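Local coordinates for protein FTT_1639c (Francisella tularensis subsp. tularensis, PDB 7KZW) that is of unknown function, the piece in this chain being the all-beta C-terminal part of a protein that probably carries a transmembrane helix, at residues A[95-106]-A[118-126]. The protein carries 3 engineered substitutions. Residues are numbered along the deposited sequence; the frame is centred on the assembly and turned at random.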
loop_
_atom_site.group_PDB
_atom_site.type_symbol
_atom_site.label_atom_id
_atom_site.label_comp_id
_atom_site.label_asym_id
_atom_site.label_seq_id
_atom_site.Cartn_x
_atom_site.Cartn_y
_atom_site.Cartn_z
ATOM N N GLU A 95 -3.795 6.532 -1.024
ATOM C CA GLU A 95 -4.266 7.875 -0.656
ATOM C C GLU A 95 -5.503 8.218 -1.464
ATOM O O GLU A 95 -5.619 7.823 -2.636
ATOM C CB GLU A 95 -3.223 8.948 -1.067
ATOM C CG GLU A 95 -1.932 8.855 -0.321
ATOM C CD GLU A 95 -1.005 10.018 -0.653
ATOM O OE1 GLU A 95 -1.164 10.649 -1.726
ATOM O OE2 GLU A 95 -0.122 10.291 0.156
ATOM N N CYS A 96 -6.407 8.840 -0.840
ATOM C CA CYS A 96 -7.563 9.473 -1.594
ATOM C C CYS A 96 -7.648 11.022 -1.348
ATOM O O CYS A 96 -7.169 11.576 -0.328
ATOM C CB CYS A 96 -8.866 8.788 -1.183
ATOM S SG CYS A 96 -9.363 9.060 0.546
ATOM N N LYS A 97 -8.115 11.683 -2.362
ATOM C CA LYS A 97 -8.213 13.130 -2.278
ATOM C C LYS A 97 -9.573 13.542 -2.798
ATOM O O LYS A 97 -9.888 13.268 -3.965
ATOM C CB LYS A 97 -7.106 13.789 -3.116
ATOM C CG LYS A 97 -7.213 15.288 -3.291
ATOM C CD LYS A 97 -6.768 16.014 -2.056
ATOM C CE LYS A 97 -6.530 17.496 -2.403
ATOM N NZ LYS A 97 -6.379 18.312 -1.165
ATOM N N GLY A 98 -10.328 14.286 -1.993
ATOM C CA GLY A 98 -11.592 14.848 -2.447
ATOM C C GLY A 98 -12.781 14.189 -1.775
ATOM O O GLY A 98 -12.754 13.007 -1.403
ATOM N N LYS A 99 -13.864 14.970 -1.640
ATOM C CA LYS A 99 -15.067 14.517 -0.939
ATOM C C LYS A 99 -15.575 13.193 -1.462
ATOM O O LYS A 99 -16.008 12.334 -0.675
ATOM C CB LYS A 99 -16.159 15.615 -1.029
ATOM C CG LYS A 99 -17.457 15.306 -0.273
ATOM C CD LYS A 99 -18.701 16.019 -0.933
ATOM C CE LYS A 99 -19.994 15.216 -0.611
ATOM N NZ LYS A 99 -20.603 14.511 -1.819
ATOM N N ASP A 100 -15.611 13.026 -2.783
ATOM C CA ASP A 100 -16.197 11.831 -3.389
ATOM C C ASP A 100 -15.157 10.804 -3.798
ATOM O O ASP A 100 -15.473 9.870 -4.551
ATOM C CB ASP A 100 -17.029 12.170 -4.636
ATOM C CG ASP A 100 -18.149 13.141 -4.329
ATOM O OD1 ASP A 100 -18.776 12.979 -3.268
ATOM O OD2 ASP A 100 -18.393 14.076 -5.130
ATOM N N SER A 101 -13.943 10.923 -3.282
ATOM C CA SER A 101 -12.905 9.962 -3.665
ATOM C C SER A 101 -13.262 8.565 -3.177
ATOM O O SER A 101 -13.848 8.369 -2.092
ATOM C CB SER A 101 -11.538 10.412 -3.143
ATOM O OG SER A 101 -11.597 10.529 -1.731
ATOM N N ASN A 102 -12.908 7.576 -3.982
ATOM C CA ASN A 102 -13.292 6.195 -3.723
ATOM C C ASN A 102 -12.511 5.304 -4.653
ATOM O O ASN A 102 -12.382 5.615 -5.842
ATOM C CB ASN A 102 -14.773 6.091 -4.040
ATOM C CG ASN A 102 -15.313 4.663 -3.923
ATOM O OD1 ASN A 102 -15.368 4.147 -2.835
ATOM N ND2 ASN A 102 -15.677 4.054 -5.051
ATOM N N ILE A 103 -12.062 4.160 -4.124
ATOM C CA ILE A 103 -11.379 3.179 -4.970
ATOM C C ILE A 103 -11.704 1.760 -4.475
ATOM O O ILE A 103 -11.688 1.469 -3.273
ATOM C CB ILE A 103 -9.852 3.431 -4.975
ATOM C CG1 ILE A 103 -9.168 2.418 -5.896
ATOM C CG2 ILE A 103 -9.238 3.386 -3.535
ATOM C CD1 ILE A 103 -7.680 2.708 -6.118
ATOM N N ASP A 104 -11.949 0.863 -5.419
ATOM C CA ASP A 104 -11.967 -0.584 -5.153
ATOM C C ASP A 104 -10.730 -1.220 -5.790
ATOM O O ASP A 104 -10.412 -0.978 -6.958
ATOM C CB ASP A 104 -13.166 -1.220 -5.832
ATOM C CG ASP A 104 -14.463 -0.729 -5.266
ATOM O OD1 ASP A 104 -14.621 -0.706 -4.008
ATOM O OD2 ASP A 104 -15.421 -0.436 -6.026
ATOM N N TYR A 105 -10.037 -2.062 -5.017
ATOM C CA TYR A 105 -8.739 -2.552 -5.489
ATOM C C TYR A 105 -8.501 -3.976 -4.984
ATOM O O TYR A 105 -9.181 -4.475 -4.060
ATOM C CB TYR A 105 -7.583 -1.663 -4.960
ATOM C CG TYR A 105 -7.531 -1.656 -3.461
ATOM C CD1 TYR A 105 -6.828 -2.653 -2.757
ATOM C CD2 TYR A 105 -8.203 -0.703 -2.730
ATOM C CE1 TYR A 105 -6.851 -2.675 -1.382
ATOM C CE2 TYR A 105 -8.186 -0.704 -1.340
ATOM C CZ TYR A 105 -7.506 -1.724 -0.676
ATOM O OH TYR A 105 -7.446 -1.833 0.682
ATOM N N LYS A 106 -7.534 -4.627 -5.659
ATOM C CA LYS A 106 -6.990 -5.918 -5.198
ATOM C C LYS A 106 -5.474 -5.807 -5.373
ATOM O O LYS A 106 -5.003 -5.365 -6.408
ATOM C CB LYS A 106 -7.526 -7.091 -6.007
ATOM C CG LYS A 106 -6.889 -8.430 -5.600
ATOM C CD LYS A 106 -7.588 -9.596 -6.380
ATOM C CE LYS A 106 -7.107 -10.994 -5.919
ATOM N NZ LYS A 106 -7.661 -11.395 -4.600
ATOM N N ARG A 118 -4.426 -8.272 -0.593
ATOM C CA ARG A 118 -5.378 -7.379 0.097
ATOM C C ARG A 118 -6.464 -7.052 -0.906
ATOM O O ARG A 118 -6.166 -6.561 -1.998
ATOM C CB ARG A 118 -4.689 -6.107 0.567
ATOM C CG ARG A 118 -5.584 -5.220 1.537
ATOM C CD ARG A 118 -5.120 -5.373 2.976
ATOM N NE ARG A 118 -6.183 -4.923 3.841
ATOM C CZ ARG A 118 -6.156 -5.049 5.141
ATOM N NH1 ARG A 118 -5.101 -5.562 5.763
ATOM N NH2 ARG A 118 -7.213 -4.616 5.843
ATOM N N VAL A 119 -7.733 -7.255 -0.538
ATOM C CA VAL A 119 -8.871 -6.774 -1.308
ATOM C C VAL A 119 -9.576 -5.715 -0.448
ATOM O O VAL A 119 -9.763 -5.935 0.753
ATOM C CB VAL A 119 -9.820 -7.923 -1.647
ATOM C CG1 VAL A 119 -11.005 -7.413 -2.413
ATOM C CG2 VAL A 119 -9.070 -9.007 -2.435
ATOM N N GLY A 120 -9.939 -4.605 -1.053
ATOM C CA GLY A 120 -10.503 -3.601 -0.184
ATOM C C GLY A 120 -11.010 -2.389 -0.946
ATOM O O GLY A 120 -11.091 -2.384 -2.179
ATOM N N ASN A 121 -11.453 -1.410 -0.170
ATOM C CA ASN A 121 -11.962 -0.145 -0.658
ATOM C C ASN A 121 -11.421 0.950 0.250
ATOM O O ASN A 121 -11.247 0.741 1.455
ATOM C CB ASN A 121 -13.522 -0.135 -0.536
ATOM C CG ASN A 121 -14.124 1.203 -0.757
ATOM O OD1 ASN A 121 -14.216 2.027 0.177
ATOM N ND2 ASN A 121 -14.508 1.497 -2.006
ATOM N N LEU A 122 -11.158 2.120 -0.327
ATOM C CA LEU A 122 -10.923 3.324 0.475
ATOM C C LEU A 122 -11.785 4.431 -0.099
ATOM O O LEU A 122 -11.883 4.582 -1.329
ATOM C CB LEU A 122 -9.462 3.740 0.339
ATOM C CG LEU A 122 -9.017 4.915 1.186
ATOM C CD1 LEU A 122 -9.228 4.703 2.630
ATOM C CD2 LEU A 122 -7.501 5.219 0.886
ATOM N N SER A 123 -12.389 5.206 0.809
ATOM C CA SER A 123 -13.067 6.422 0.388
ATOM C C SER A 123 -12.895 7.474 1.456
ATOM O O SER A 123 -12.763 7.163 2.642
ATOM C CB SER A 123 -14.579 6.247 0.139
ATOM O OG SER A 123 -15.224 5.978 1.377
ATOM N N TYR A 124 -12.870 8.745 1.038
ATOM C CA TYR A 124 -12.762 9.796 2.032
ATOM C C TYR A 124 -13.959 9.732 2.985
ATOM O O TYR A 124 -13.807 9.912 4.206
ATOM C CB TYR A 124 -12.644 11.184 1.371
ATOM C CG TYR A 124 -12.614 12.244 2.423
ATOM C CD1 TYR A 124 -11.425 12.580 3.093
ATOM C CD2 TYR A 124 -13.788 12.881 2.784
ATOM C CE1 TYR A 124 -11.416 13.509 4.109
ATOM C CE2 TYR A 124 -13.785 13.822 3.842
ATOM C CZ TYR A 124 -12.589 14.115 4.479
ATOM O OH TYR A 124 -12.604 15.067 5.501
ATOM N N LEU A 125 -15.155 9.495 2.447
ATOM C CA LEU A 125 -16.372 9.477 3.292
ATOM C C LEU A 125 -16.235 8.460 4.417
ATOM O O LEU A 125 -16.451 8.766 5.598
ATOM C CB LEU A 125 -17.593 9.185 2.420
ATOM C CG LEU A 125 -18.948 9.051 3.143
ATOM C CD1 LEU A 125 -19.275 10.289 3.923
ATOM C CD2 LEU A 125 -19.996 8.734 2.087
ATOM N N VAL A 126 -15.842 7.239 4.070
ATOM C CA VAL A 126 -15.767 6.222 5.096
ATOM C C VAL A 126 -14.619 6.503 6.040
ATOM O O VAL A 126 -14.767 6.480 7.263
ATOM C CB VAL A 126 -15.655 4.837 4.462
ATOM C CG1 VAL A 126 -15.223 3.827 5.527
ATOM C CG2 VAL A 126 -16.985 4.427 3.856
HETATM O O HOH W 1 -15.654 9.640 -0.484
HETATM O O HOH W 2 -8.471 0.331 1.905
#
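ND2 of the Asn-121 side-chain amide spends both of its hydrogens across an antiparallel beta hairpin, one on Asn-102 OD1 at 2.9 Å and one on Asp-104 OD1 at 3.0 Å. Both acceptors lie close to the amide plane of Asn-121, and both bonds are nearly straight (170° and 167°), which fixes the rotation of that group; the carboxylate of Asp-104, by contrast, is met from above its plane. With CG anti to the backbone N (chi1 169°), Asn-121 reaches over to two alternate residues of the strand beside it.

Strands 102-111 and 114-123 form this hairpin within a mixed beta sheet, and Ile-103 pairs with Leu-122 in a hydrogen-bonded site whose shorter bond, Ile-103 N to Leu-122 O, is 2.8 Å. On the buried face the ring of Tyr-105 lies over Gly-120, whose CA makes a CH-pi contact 4.0 Å from the ring centroid; Phe-62 meets Tyr-105 edge-to-face. Where the strand ends, Ser-123 serves as N-cap, its OG accepting from Val-126 N. Cys-96, on strand 90-97, packs its SG 4.0 Å from Tyr-124 CB. A water in the plane of the Tyr-105 ring accepts from its OH and donates to Asn-121 O at 2.8 Å.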